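PDB 2JHN: 3-methyladenine dna-glycosylase from Archaeoglobus fulgidus, which belongs to the HhH-GPD superfamily of base excision DNA repair proteins and joins that helical fold to a TATA-box-binding-protein-like domain. Local coordinates for residues H8-E13 / R56-E61; E86-F91 / F108-L113; M116-G121 / E198-W203; G219-E224 / A238-V243. The protein carries 1 engineered substitution. All coordinates share one frame; numbering follows the deposited sequence.

Contact 1. Residues H8-E13 / R56-E61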
loop_
_atom_site.group_PDB
_atom_site.type_symbol
_atom_site.label_atom_id
_atom_site.label_comp_id
_atom_site.label_asym_id
_atom_site.label_seq_id
_atom_site.Cartn_x
_atom_site.Cartn_y
_atom_site.Cartn_z
ATOM N N HIS A 8 9.309 -17.836 -8.826
ATOM C CA HIS A 8 7.941 -18.334 -8.898
ATOM C C HIS A 8 7.094 -17.430 -9.824
ATOM O O HIS A 8 7.373 -16.235 -9.918
ATOM C CB HIS A 8 7.392 -18.342 -7.466
ATOM C CG HIS A 8 6.133 -19.136 -7.289
ATOM N ND1 HIS A 8 4.907 -18.697 -7.741
ATOM C CD2 HIS A 8 5.904 -20.321 -6.675
ATOM C CE1 HIS A 8 3.979 -19.588 -7.433
ATOM N NE2 HIS A 8 4.559 -20.582 -6.781
ATOM N N ALA A 9 6.077 -17.969 -10.506
ATOM C CA ALA A 9 5.182 -17.124 -11.331
ATOM C C ALA A 9 4.408 -16.124 -10.452
ATOM O O ALA A 9 4.114 -16.403 -9.283
ATOM C CB ALA A 9 4.208 -17.964 -12.146
ATOM N N VAL A 10 4.120 -14.956 -11.012
ATOM C CA VAL A 10 3.243 -13.971 -10.374
ATOM C C VAL A 10 2.144 -13.669 -11.381
ATOM O O VAL A 10 2.387 -13.624 -12.603
ATOM C CB VAL A 10 4.038 -12.704 -9.968
ATOM C CG1 VAL A 10 4.512 -11.938 -11.198
ATOM C CG2 VAL A 10 3.227 -11.797 -9.027
ATOM N N ASN A 11 0.924 -13.533 -10.892
ATOM C CA ASN A 11 -0.169 -13.096 -11.716
ATOM C C ASN A 11 -0.213 -11.562 -11.704
ATOM O O ASN A 11 -0.715 -10.963 -10.759
ATOM C CB ASN A 11 -1.481 -13.686 -11.218
ATOM C CG ASN A 11 -2.630 -13.386 -12.143
ATOM O OD1 ASN A 11 -2.896 -12.243 -12.456
ATOM N ND2 ASN A 11 -3.309 -14.433 -12.615
ATOM N N TRP A 12 0.319 -10.950 -12.761
ATOM C CA TRP A 12 0.384 -9.493 -12.861
ATOM C C TRP A 12 -0.994 -8.853 -12.852
ATOM O O TRP A 12 -1.189 -7.791 -12.256
ATOM C CB TRP A 12 1.145 -9.088 -14.126
ATOM C CG TRP A 12 1.428 -7.615 -14.232
ATOM C CD1 TRP A 12 0.778 -6.697 -15.030
ATOM C CD2 TRP A 12 2.435 -6.893 -13.527
ATOM N NE1 TRP A 12 1.322 -5.438 -14.843
ATOM C CE2 TRP A 12 2.352 -5.538 -13.943
ATOM C CE3 TRP A 12 3.406 -7.257 -12.580
ATOM C CZ2 TRP A 12 3.210 -4.542 -13.442
ATOM C CZ3 TRP A 12 4.260 -6.252 -12.067
ATOM C CH2 TRP A 12 4.151 -4.923 -12.503
ATOM N N GLU A 13 -1.963 -9.481 -13.519
ATOM C CA GLU A 13 -3.296 -8.911 -13.590
ATOM C C GLU A 13 -3.904 -8.752 -12.189
ATOM O O GLU A 13 -4.499 -7.726 -11.886
ATOM C CB GLU A 13 -4.210 -9.732 -14.531
ATOM C CG GLU A 13 -3.605 -10.005 -15.915
ATOM C CD GLU A 13 -2.919 -11.370 -16.008
ATOM O OE1 GLU A 13 -3.543 -12.325 -16.537
ATOM O OE2 GLU A 13 -1.765 -11.506 -15.549
ATOM N N ARG A 56 7.347 -15.127 -15.037
ATOM C CA ARG A 56 8.439 -15.022 -14.083
ATOM C C ARG A 56 9.427 -13.889 -14.343
ATOM O O ARG A 56 10.492 -13.853 -13.732
ATOM C CB ARG A 56 9.214 -16.343 -13.989
ATOM C CG ARG A 56 8.366 -17.488 -13.500
ATOM C CD ARG A 56 9.163 -18.754 -13.253
ATOM N NE ARG A 56 8.218 -19.851 -13.055
ATOM C CZ ARG A 56 8.534 -21.073 -12.640
ATOM N NH1 ARG A 56 9.798 -21.396 -12.367
ATOM N NH2 ARG A 56 7.570 -21.974 -12.494
ATOM N N THR A 57 9.073 -12.957 -15.226
ATOM C CA THR A 57 9.999 -11.884 -15.588
ATOM C C THR A 57 9.267 -10.571 -15.687
ATOM O O THR A 57 8.369 -10.428 -16.505
ATOM C CB THR A 57 10.704 -12.152 -16.949
ATOM O OG1 THR A 57 11.383 -13.402 -16.889
ATOM C CG2 THR A 57 11.718 -11.043 -17.264
ATOM N N ILE A 58 9.676 -9.609 -14.865
ATOM C CA ILE A 58 9.109 -8.268 -14.921
ATOM C C ILE A 58 10.155 -7.339 -15.547
ATOM O O ILE A 58 11.276 -7.216 -15.059
ATOM C CB ILE A 58 8.689 -7.740 -13.490
ATOM C CG1 ILE A 58 7.713 -8.711 -12.788
ATOM C CG2 ILE A 58 8.132 -6.297 -13.563
ATOM C CD1 ILE A 58 6.432 -9.093 -13.577
ATOM N N VAL A 59 9.770 -6.706 -16.642
ATOM C CA VAL A 59 10.598 -5.676 -17.257
ATOM C C VAL A 59 10.383 -4.327 -16.562
ATOM O O VAL A 59 9.242 -3.953 -16.257
ATOM C CB VAL A 59 10.293 -5.566 -18.758
ATOM C CG1 VAL A 59 11.113 -4.408 -19.418
ATOM C CG2 VAL A 59 10.575 -6.905 -19.426
ATOM N N VAL A 60 11.489 -3.635 -16.314
ATOM C CA VAL A 60 11.487 -2.240 -15.831
ATOM C C VAL A 60 12.150 -1.305 -16.861
ATOM O O VAL A 60 13.217 -1.605 -17.403
ATOM C CB VAL A 60 12.190 -2.087 -14.459
ATOM C CG1 VAL A 60 12.028 -0.651 -13.928
ATOM C CG2 VAL A 60 11.625 -3.093 -13.420
ATOM N N GLU A 61 11.483 -0.195 -17.135
ATOM C CA GLU A 61 12.070 0.893 -17.914
ATOM C C GLU A 61 11.980 2.188 -17.115
ATOM O O GLU A 61 11.074 2.368 -16.280
ATOM C CB GLU A 61 11.328 1.049 -19.238
ATOM C CG GLU A 61 11.378 -0.172 -20.150
ATOM C CD GLU A 61 10.711 0.085 -21.494
ATOM O OE1 GLU A 61 11.080 1.071 -22.169
ATOM O OE2 GLU A 61 9.823 -0.694 -21.885
#
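Trp12 and Ile58 make the tightest apolar contact between these segments: CD1 of Ile58 lies 3.7 Å from CE3 of Trp12, and approaches the indole obliquely at its six-membered ring. The same methyl is 3.9 Å from Trp12 CZ3, while CG2 of Ile58 comes no nearer to that atom than 4.2 Å. Val10 adds a looser approach, its CG1 being 4.2 Å from Ile58 CD1, with the two side chains crossing at about a right angle. CD1 of Ile58 is thus the methyl shared by valine and tryptophan.

The second kind of contact is aliphatic chain against backbone. CG of Arg56, anti to the carbonyl carbon (chi1 -62°), lies 3.8 Å from Ala9 N and 3.9 Å from His8 C, and the chain runs on extended to NE. Within segment 8-13, His8 ND1 donates to Ala9 O (2.9 Å, 168°), in the carbonyl plane and on a lone pair.

No hydrogen bond joins the segments directly. Strand 57-62 pairs instead with strand 2-5, through Ile58 and Ile4, and with strand 44-54. The start of helix 12-17 packs on this sheet and on Leu80 of helix 69-80, and Trp12 NE1 bonds to Gly33 O.

Contact 2. Residues E86-F91 / F108-L113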
loop_
_atom_site.group_PDB
_atom_site.type_symbol
_atom_site.label_atom_id
_atom_site.label_comp_id
_atom_site.label_asym_id
_atom_site.label_seq_id
_atom_site.Cartn_x
_atom_site.Cartn_y
_atom_site.Cartn_z
ATOM N N GLU A 86 6.343 -19.217 -2.033
ATOM C CA GLU A 86 6.206 -20.679 -1.866
ATOM C C GLU A 86 5.769 -21.054 -0.441
ATOM O O GLU A 86 4.801 -21.806 -0.262
ATOM C CB GLU A 86 7.523 -21.370 -2.231
ATOM C CG GLU A 86 7.571 -22.849 -1.882
ATOM C CD GLU A 86 6.884 -23.730 -2.909
ATOM O OE1 GLU A 86 6.331 -23.193 -3.905
ATOM O OE2 GLU A 86 6.904 -24.975 -2.712
ATOM N N GLU A 87 6.455 -20.468 0.546
ATOM C CA GLU A 87 6.225 -20.764 1.947
ATOM C C GLU A 87 4.878 -20.229 2.434
ATOM O O GLU A 87 4.179 -20.898 3.202
ATOM C CB GLU A 87 7.366 -20.215 2.801
ATOM C CG GLU A 87 7.570 -21.007 4.112
ATOM C CD GLU A 87 8.340 -20.247 5.193
ATOM O OE1 GLU A 87 9.200 -19.393 4.837
ATOM O OE2 GLU A 87 8.097 -20.532 6.407
ATOM N N LEU A 88 4.530 -19.018 1.991
ATOM C CA LEU A 88 3.202 -18.463 2.279
ATOM C C LEU A 88 2.147 -19.418 1.752
ATOM O O LEU A 88 1.177 -19.737 2.440
ATOM C CB LEU A 88 3.032 -17.089 1.595
ATOM C CG LEU A 88 1.613 -16.494 1.520
ATOM C CD1 LEU A 88 1.049 -16.177 2.886
ATOM C CD2 LEU A 88 1.571 -15.231 0.608
ATOM N N TYR A 89 2.332 -19.865 0.518
ATOM C CA TYR A 89 1.317 -20.694 -0.125
ATOM C C TYR A 89 1.162 -22.033 0.594
ATOM O O TYR A 89 0.039 -22.509 0.794
ATOM C CB TYR A 89 1.671 -20.909 -1.589
ATOM C CG TYR A 89 1.325 -19.759 -2.532
ATOM C CD1 TYR A 89 0.496 -18.693 -2.143
ATOM C CD2 TYR A 89 1.795 -19.779 -3.838
ATOM C CE1 TYR A 89 0.174 -17.669 -3.059
ATOM C CE2 TYR A 89 1.482 -18.780 -4.743
ATOM C CZ TYR A 89 0.680 -17.728 -4.349
ATOM O OH TYR A 89 0.388 -16.768 -5.280
ATOM N N ARG A 90 2.288 -22.634 0.969
ATOM C CA ARG A 90 2.287 -23.866 1.793
ATOM C C ARG A 90 1.475 -23.673 3.079
ATOM O O ARG A 90 0.635 -24.521 3.456
ATOM C CB ARG A 90 3.731 -24.252 2.118
ATOM C CG ARG A 90 3.937 -25.669 2.607
ATOM C CD ARG A 90 5.426 -25.964 2.779
ATOM N NE ARG A 90 6.094 -25.929 1.475
ATOM C CZ ARG A 90 7.084 -25.106 1.126
ATOM N NH1 ARG A 90 7.586 -24.218 1.985
ATOM N NH2 ARG A 90 7.588 -25.196 -0.103
ATOM N N PHE A 91 1.714 -22.549 3.748
ATOM C CA PHE A 91 1.019 -22.189 4.986
ATOM C C PHE A 91 -0.488 -21.995 4.770
ATOM O O PHE A 91 -1.310 -22.511 5.523
ATOM C CB PHE A 91 1.681 -20.938 5.597
ATOM C CG PHE A 91 1.055 -20.478 6.891
ATOM C CD1 PHE A 91 1.583 -20.886 8.122
ATOM C CD2 PHE A 91 -0.064 -19.656 6.881
ATOM C CE1 PHE A 91 1.004 -20.457 9.313
ATOM C CE2 PHE A 91 -0.656 -19.222 8.062
ATOM C CZ PHE A 91 -0.113 -19.629 9.290
ATOM N N PHE A 108 -1.495 -14.085 -6.792
ATOM C CA PHE A 108 -1.249 -12.794 -6.140
ATOM C C PHE A 108 0.070 -12.765 -5.367
ATOM O O PHE A 108 0.687 -11.693 -5.269
ATOM C CB PHE A 108 -2.435 -12.349 -5.277
ATOM C CG PHE A 108 -2.271 -10.962 -4.672
ATOM C CD1 PHE A 108 -2.646 -9.816 -5.395
ATOM C CD2 PHE A 108 -1.732 -10.802 -3.391
ATOM C CE1 PHE A 108 -2.517 -8.518 -4.836
ATOM C CE2 PHE A 108 -1.562 -9.498 -2.833
ATOM C CZ PHE A 108 -1.986 -8.358 -3.562
ATOM N N GLY A 109 0.499 -13.907 -4.818
ATOM C CA GLY A 109 1.825 -13.989 -4.158
ATOM C C GLY A 109 1.820 -13.308 -2.788
ATOM O O GLY A 109 0.783 -13.248 -2.086
ATOM N N ARG A 110 2.970 -12.760 -2.425
ATOM C CA ARG A 110 3.127 -12.043 -1.160
ATOM C C ARG A 110 2.638 -10.612 -1.263
ATOM O O ARG A 110 2.602 -10.030 -2.349
ATOM C CB ARG A 110 4.605 -12.053 -0.754
ATOM C CG ARG A 110 5.137 -13.520 -0.517
ATOM C CD ARG A 110 6.311 -13.534 0.450
ATOM N NE ARG A 110 5.851 -13.238 1.804
ATOM C CZ ARG A 110 6.610 -13.339 2.896
ATOM N NH1 ARG A 110 7.881 -13.747 2.807
ATOM N NH2 ARG A 110 6.099 -13.037 4.084
ATOM N N ALA A 111 2.323 -10.020 -0.118
ATOM C CA ALA A 111 1.903 -8.624 -0.067
ATOM C C ALA A 111 3.070 -7.709 -0.407
ATOM O O ALA A 111 4.216 -7.958 0.005
ATOM C CB ALA A 111 1.380 -8.287 1.307
ATOM N N GLY A 112 2.774 -6.665 -1.180
ATOM C CA GLY A 112 3.724 -5.547 -1.341
ATOM C C GLY A 112 3.533 -4.503 -0.244
ATOM O O GLY A 112 3.312 -4.852 0.939
ATOM N N LEU A 113 3.614 -3.232 -0.644
ATOM C CA LEU A 113 3.314 -2.103 0.235
ATOM C C LEU A 113 2.317 -1.212 -0.495
ATOM O O LEU A 113 2.124 -1.358 -1.718
ATOM C CB LEU A 113 4.596 -1.306 0.557
ATOM C CG LEU A 113 5.676 -2.061 1.354
ATOM C CD1 LEU A 113 6.963 -1.214 1.329
ATOM C CD2 LEU A 113 5.186 -2.284 2.791
#
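Tyr89 reaches from helix 86-93 to the backbone of Gly109, which donates its N-H to the phenolic OH over 2.9 Å. The bond is well bent, with an angle of 131° at the hydrogen, and the OH also lies 3.3 Å from Gly109 CA, so the amide N and CA of Gly109 both meet the hydroxyl. CG of Tyr89 is anti to the carbonyl carbon (chi1 -80°); although its CB leaves the helix obliquely to the loop, the ring carries the hydroxyl across. Gly109 itself has a positive phi of 75°, a backbone shape that favours glycine.

Leu88, the residue before Tyr89, has CG anti to its backbone N and touches with a single branch. Its CD2 is 3.4 Å from Gly109 O and 4.1 Å from CG of Arg110. That carbonyl oxygen has its polar partner in Tyr280 OH. The Arg110 chain bends at chi3, and its far end forms a salt bridge with Asp276, whose other carboxylate oxygen bonds to Ala111 N; one aspartate therefore holds both the side chain and the backbone of this loop.

Within the helix, Arg90 NH2 and Glu86 OE2 make a salt bridge of 2.7 Å, one turn apart. Phe108 points its ring away from Tyr89, toward Lys15 in a cation-pi contact and edge-to-face with Tyr280.

This is helix-on-loop packing: the irregular connection between helices 96-104 and 118-127 is wedged between helix 86-93 and helix 274-287.

Contact 3. Residues M116-G121 / E198-W203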
loop_
_atom_site.group_PDB
_atom_site.type_symbol
_atom_site.label_atom_id
_atom_site.label_comp_id
_atom_site.label_asym_id
_atom_site.label_seq_id
_atom_site.Cartn_x
_atom_site.Cartn_y
_atom_site.Cartn_z
ATOM N N MET A 116 5.440 4.196 -1.549
ATOM C CA MET A 116 6.865 4.109 -1.879
ATOM C C MET A 116 7.755 4.981 -0.971
ATOM O O MET A 116 8.942 5.197 -1.261
ATOM C CB MET A 116 7.100 4.425 -3.358
ATOM C CG MET A 116 6.248 3.574 -4.313
ATOM S SD MET A 116 7.164 2.990 -5.766
ATOM C CE MET A 116 8.461 2.091 -4.921
ATOM N N SER A 117 7.163 5.485 0.114
ATOM C CA SER A 117 7.915 6.125 1.206
ATOM C C SER A 117 7.057 6.083 2.464
ATOM O O SER A 117 5.823 6.002 2.381
ATOM C CB SER A 117 8.286 7.598 0.895
ATOM O OG SER A 117 7.149 8.479 0.906
ATOM N N VAL A 118 7.714 6.188 3.625
ATOM C CA VAL A 118 7.001 6.254 4.907
ATOM C C VAL A 118 6.065 7.465 4.953
ATOM O O VAL A 118 4.912 7.371 5.411
ATOM C CB VAL A 118 8.016 6.324 6.085
ATOM C CG1 VAL A 118 7.299 6.613 7.436
ATOM C CG2 VAL A 118 8.811 5.027 6.147
ATOM N N PHE A 119 6.583 8.621 4.533
ATOM C CA PHE A 119 5.764 9.819 4.453
ATOM C C PHE A 119 4.472 9.611 3.655
ATOM O O PHE A 119 3.392 9.944 4.133
ATOM C CB PHE A 119 6.521 11.028 3.860
ATOM C CG PHE A 119 5.686 12.262 3.827
ATOM C CD1 PHE A 119 5.189 12.799 5.019
ATOM C CD2 PHE A 119 5.376 12.882 2.627
ATOM C CE1 PHE A 119 4.412 13.939 5.022
ATOM C CE2 PHE A 119 4.570 14.072 2.610
ATOM C CZ PHE A 119 4.099 14.590 3.798
ATOM N N GLU A 120 4.583 9.027 2.463
ATOM C CA GLU A 120 3.396 8.758 1.651
ATOM C C GLU A 120 2.416 7.832 2.389
ATOM O O GLU A 120 1.203 8.075 2.386
ATOM C CB GLU A 120 3.800 8.201 0.286
ATOM C CG GLU A 120 2.615 7.740 -0.584
ATOM C CD GLU A 120 3.043 6.994 -1.844
ATOM O OE1 GLU A 120 4.257 6.808 -2.080
ATOM O OE2 GLU A 120 2.110 6.585 -2.604
ATOM N N GLY A 121 2.939 6.767 2.996
ATOM C CA GLY A 121 2.103 5.809 3.751
ATOM C C GLY A 121 1.352 6.459 4.903
ATOM O O GLY A 121 0.152 6.226 5.071
ATOM N N GLU A 198 11.956 8.342 6.800
ATOM C CA GLU A 198 12.102 7.042 6.135
ATOM C C GLU A 198 12.726 5.990 7.075
ATOM O O GLU A 198 12.518 4.795 6.907
ATOM C CB GLU A 198 12.906 7.168 4.834
ATOM C CG GLU A 198 12.833 5.921 3.919
ATOM C CD GLU A 198 11.428 5.629 3.341
ATOM O OE1 GLU A 198 10.548 6.533 3.339
ATOM O OE2 GLU A 198 11.241 4.469 2.871
ATOM N N GLU A 199 13.489 6.442 8.075
ATOM C CA GLU A 199 14.092 5.497 9.034
ATOM C C GLU A 199 13.081 4.709 9.875
ATOM O O GLU A 199 13.415 3.666 10.445
ATOM C CB GLU A 199 15.116 6.198 9.951
ATOM C CG GLU A 199 16.291 6.801 9.182
ATOM C CD GLU A 199 17.250 7.596 10.077
ATOM O OE1 GLU A 199 16.963 7.745 11.281
ATOM O OE2 GLU A 199 18.259 8.110 9.551
ATOM N N LEU A 200 11.832 5.193 9.930
ATOM C CA LEU A 200 10.789 4.538 10.727
ATOM C C LEU A 200 10.597 3.086 10.304
ATOM O O LEU A 200 10.240 2.245 11.126
ATOM C CB LEU A 200 9.463 5.321 10.624
ATOM C CG LEU A 200 8.384 5.033 11.672
ATOM C CD1 LEU A 200 8.844 5.415 13.095
ATOM C CD2 LEU A 200 7.076 5.762 11.289
ATOM N N LYS A 201 10.836 2.807 9.023
ATOM C CA LYS A 201 10.786 1.435 8.499
ATOM C C LYS A 201 11.656 0.437 9.242
ATOM O O LYS A 201 11.335 -0.738 9.305
ATOM C CB LYS A 201 11.215 1.405 7.038
ATOM C CG LYS A 201 10.106 1.650 6.104
ATOM C CD LYS A 201 10.565 1.460 4.690
ATOM C CE LYS A 201 10.086 0.145 4.164
ATOM N NZ LYS A 201 10.601 -0.004 2.783
ATOM N N GLU A 202 12.783 0.904 9.765
ATOM C CA GLU A 202 13.771 0.035 10.407
ATOM C C GLU A 202 13.635 -0.010 11.920
ATOM O O GLU A 202 14.425 -0.698 12.584
ATOM C CB GLU A 202 15.169 0.542 10.092
ATOM C CG GLU A 202 15.345 1.168 8.745
ATOM C CD GLU A 202 15.899 0.193 7.742
ATOM O OE1 GLU A 202 17.136 0.176 7.565
ATOM O OE2 GLU A 202 15.100 -0.565 7.150
ATOM N N TRP A 203 12.677 0.752 12.470
ATOM C CA TRP A 203 12.388 0.730 13.904
ATOM C C TRP A 203 11.642 -0.539 14.259
ATOM O O TRP A 203 11.019 -1.167 13.404
ATOM C CB TRP A 203 11.510 1.912 14.327
ATOM C CG TRP A 203 12.150 3.277 14.430
ATOM C CD1 TRP A 203 13.208 3.761 13.719
ATOM C CD2 TRP A 203 11.717 4.340 15.280
ATOM N NE1 TRP A 203 13.472 5.067 14.089
ATOM C CE2 TRP A 203 12.569 5.443 15.045
ATOM C CE3 TRP A 203 10.687 4.471 16.222
ATOM C CZ2 TRP A 203 12.416 6.667 15.718
ATOM C CZ3 TRP A 203 10.553 5.677 16.904
ATOM C CH2 TRP A 203 11.401 6.764 16.632
HETATM O O HOH W 1 9.469 8.928 4.044
#
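Val118 and Glu198 bring their CA atoms within 5.3 Å of each other, where the first turn of helix 118-127 meets a 3-10 segment. Ser117 is the N-cap: its OG accepts from Glu120 N at 3.1 Å, while its carbonyl oxygen takes the N-H of Gly121. The 3-10 segment is held by i to i+3 bonds such as Glu202 N to Glu199 O, the one from Lys201 N to Glu198 O being weak.

Glu198 crosses to the helix start with its chain bent at chi2 (65°). Its OE1 accepts from Val118 N at 2.9 Å and 169°, met on the syn side and 26° out of the carboxylate plane. The same oxygen takes a bond of 2.7 Å from water 1, and that water accepts from Phe119 N. Three successive amide N-H groups at the helix end thus find acceptors, and the helix end would probably favour a negative charge on Glu198.

Val118 carries the apolar side. Its CG2 lies 3.6 Å from Lys201 CG, the two chains sliding past each other in opposite directions, and its CG1 is 4.0 Å from Leu200 CD2.

Around this meeting point, Leu200 also packs on Ala208, Tyr211 and Leu212 of helix 205-213. Lys201 NZ pairs with Glu78 of helix 69-80, and Glu120 OE1 forms a salt bridge with Arg37 of strand 34-41.

Contact 4. Residues G219-E224 / A238-V243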
loop_
_atom_site.group_PDB
_atom_site.type_symbol
_atom_site.label_atom_id
_atom_site.label_comp_id
_atom_site.label_asym_id
_atom_site.label_seq_id
_atom_site.Cartn_x
_atom_site.Cartn_y
_atom_site.Cartn_z
ATOM N N GLY A 219 -4.517 7.213 16.083
ATOM C CA GLY A 219 -4.808 6.209 17.119
ATOM C C GLY A 219 -4.395 4.807 16.681
ATOM O O GLY A 219 -3.576 4.642 15.728
ATOM N N ARG A 220 -4.973 3.806 17.355
ATOM C CA ARG A 220 -4.545 2.413 17.156
ATOM C C ARG A 220 -4.718 1.954 15.694
ATOM O O ARG A 220 -3.790 1.383 15.125
ATOM C CB ARG A 220 -5.290 1.473 18.099
ATOM C CG ARG A 220 -4.907 0.039 17.909
ATOM C CD ARG A 220 -5.482 -0.828 19.026
ATOM N NE ARG A 220 -4.712 -2.064 19.078
ATOM C CZ ARG A 220 -4.911 -3.047 19.951
ATOM N NH1 ARG A 220 -5.892 -2.950 20.864
ATOM N NH2 ARG A 220 -4.120 -4.130 19.904
ATOM N N TRP A 221 -5.887 2.215 15.104
ATOM C CA TRP A 221 -6.177 1.741 13.755
ATOM C C TRP A 221 -5.217 2.338 12.729
ATOM O O TRP A 221 -4.588 1.598 11.989
ATOM C CB TRP A 221 -7.635 2.011 13.350
ATOM C CG TRP A 221 -7.889 1.734 11.906
ATOM C CD1 TRP A 221 -7.763 0.524 11.253
ATOM C CD2 TRP A 221 -8.283 2.683 10.917
ATOM N NE1 TRP A 221 -8.071 0.678 9.919
ATOM C CE2 TRP A 221 -8.392 1.990 9.686
ATOM C CE3 TRP A 221 -8.580 4.060 10.952
ATOM C CZ2 TRP A 221 -8.769 2.631 8.491
ATOM C CZ3 TRP A 221 -8.973 4.691 9.770
ATOM C CH2 TRP A 221 -9.055 3.976 8.553
ATOM N N THR A 222 -5.083 3.663 12.712
ATOM C CA THR A 222 -4.154 4.323 11.785
ATOM C C THR A 222 -2.715 3.835 11.995
ATOM O O THR A 222 -1.987 3.604 11.019
ATOM C CB THR A 222 -4.228 5.834 11.961
ATOM O OG1 THR A 222 -5.561 6.251 11.614
ATOM C CG2 THR A 222 -3.162 6.545 11.071
ATOM N N ALA A 223 -2.307 3.665 13.248
ATOM C CA ALA A 223 -0.913 3.282 13.528
ATOM C C ALA A 223 -0.668 1.833 13.027
ATOM O O ALA A 223 0.350 1.545 12.346
ATOM C CB ALA A 223 -0.576 3.454 15.042
ATOM N N GLU A 224 -1.603 0.938 13.338
ATOM C CA GLU A 224 -1.478 -0.470 12.893
ATOM C C GLU A 224 -1.582 -0.619 11.381
ATOM O O GLU A 224 -0.855 -1.446 10.794
ATOM C CB GLU A 224 -2.458 -1.398 13.617
ATOM C CG GLU A 224 -2.185 -1.452 15.134
ATOM C CD GLU A 224 -3.089 -2.404 15.878
ATOM O OE1 GLU A 224 -4.156 -2.793 15.322
ATOM O OE2 GLU A 224 -2.693 -2.777 17.023
ATOM N N ALA A 238 -6.742 -5.031 13.354
ATOM C CA ALA A 238 -8.025 -5.702 13.589
ATOM C C ALA A 238 -9.227 -4.750 13.722
ATOM O O ALA A 238 -10.386 -5.169 13.528
ATOM C CB ALA A 238 -7.887 -6.619 14.826
ATOM N N ASP A 239 -8.976 -3.482 14.060
ATOM C CA ASP A 239 -10.055 -2.476 14.106
ATOM C C ASP A 239 -10.569 -2.090 12.718
ATOM O O ASP A 239 -11.628 -1.498 12.597
ATOM C CB ASP A 239 -9.641 -1.211 14.887
ATOM C CG ASP A 239 -9.298 -1.510 16.326
ATOM O OD1 ASP A 239 -10.237 -1.820 17.105
ATOM O OD2 ASP A 239 -8.087 -1.461 16.675
ATOM N N ASP A 240 -9.820 -2.420 11.663
ATOM C CA ASP A 240 -10.245 -2.048 10.317
ATOM C C ASP A 240 -11.595 -2.735 10.010
ATOM O O ASP A 240 -11.721 -3.958 10.159
ATOM C CB ASP A 240 -9.149 -2.417 9.290
ATOM C CG ASP A 240 -9.438 -1.848 7.905
ATOM O OD1 ASP A 240 -8.863 -0.788 7.553
ATOM O OD2 ASP A 240 -10.261 -2.453 7.183
ATOM N N LEU A 241 -12.604 -1.951 9.626
ATOM C CA LEU A 241 -13.955 -2.505 9.366
ATOM C C LEU A 241 -14.009 -3.501 8.197
ATOM O O LEU A 241 -14.713 -4.494 8.266
ATOM C CB LEU A 241 -14.968 -1.385 9.152
ATOM C CG LEU A 241 -15.593 -1.063 10.509
ATOM C CD1 LEU A 241 -15.131 0.278 11.049
ATOM C CD2 LEU A 241 -17.101 -1.128 10.370
ATOM N N GLY A 242 -13.252 -3.227 7.140
ATOM C CA GLY A 242 -13.083 -4.192 6.064
ATOM C C GLY A 242 -12.454 -5.500 6.509
ATOM O O GLY A 242 -12.877 -6.584 6.074
ATOM N N VAL A 243 -11.441 -5.414 7.374
ATOM C CA VAL A 243 -10.806 -6.609 7.927
ATOM C C VAL A 243 -11.805 -7.418 8.761
ATOM O O VAL A 243 -11.894 -8.639 8.619
ATOM C CB VAL A 243 -9.532 -6.249 8.755
ATOM C CG1 VAL A 243 -9.006 -7.459 9.536
ATOM C CG2 VAL A 243 -8.431 -5.694 7.830
HETATM O O HOH W 2 -6.557 -1.762 14.393
#
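Trp221 and Asp240 join two elements of the HhH-GPD fold: the second helix of the helix-hairpin-helix, 220-229, and the start of helix 241-251. The first helix of that motif is 205-213, and the hairpin between them holds a sodium ion through Thr213, Phe215 and Ile218. Segment 238-243 follows Pro237, consistent with the glycine/proline-rich loop and aspartate for which the superfamily is named.

Trp221 CG is anti to its backbone N (chi1 171°), which sends the indole toward Asp240. NE1 donates to Asp240 OD1 over 2.9 Å at 147°; the oxygen sits at the ring edge near its plane and is met on the anti side. Asp240 OD2 meanwhile caps its own helix, accepting from Val243 N at 3.2 Å, so both oxygens are engaged and the rotation of the carboxylate is fixed. The CB atoms of Trp221 and Asp239 pack at 4.1 Å.

A second cluster is charged. Arg220 NE bonds to Glu224 OE2 in the guanidinium plane (3.0 Å), one helical turn on. Asp239 OD2 lies 3.6 Å from Arg220 CD but well out of that plane, so its attraction to Arg220 is through charge alone; its salt bridge goes to Arg263, which also pairs with Glu224 OE1. Arg263 thus pairs with both carboxylates, and between them sits water 2, donating to Glu224 OE1 and to Asp239 OD2 at 2.8 Å each and accepting from Asp239 N.

Overall arrangement
The four contacts follow in series along the chain. Contact 1 lies in the TATA-box-binding-protein-like region, while contact 4 lies in the HhH-GPD region on the other side of the chain's centre, their centres about 31 Å apart. Contact 2 touches both its neighbours: His8 CE1 packs 3.8 Å from Tyr89 CE2, and Leu113 CD1 lies 4.1 Å from Lys201 NZ of contact 3. Contacts 3 and 4 do not touch, their nearest atoms being about 7 Å apart. Among the bound ions, a sodium is about 9 Å from the Arg220 side chain, and a mercury about 13 Å from that of Ile58. The mercuribenzoic acid pocket of Lys142, Arg146 and Cys178 includes no residue of these contacts.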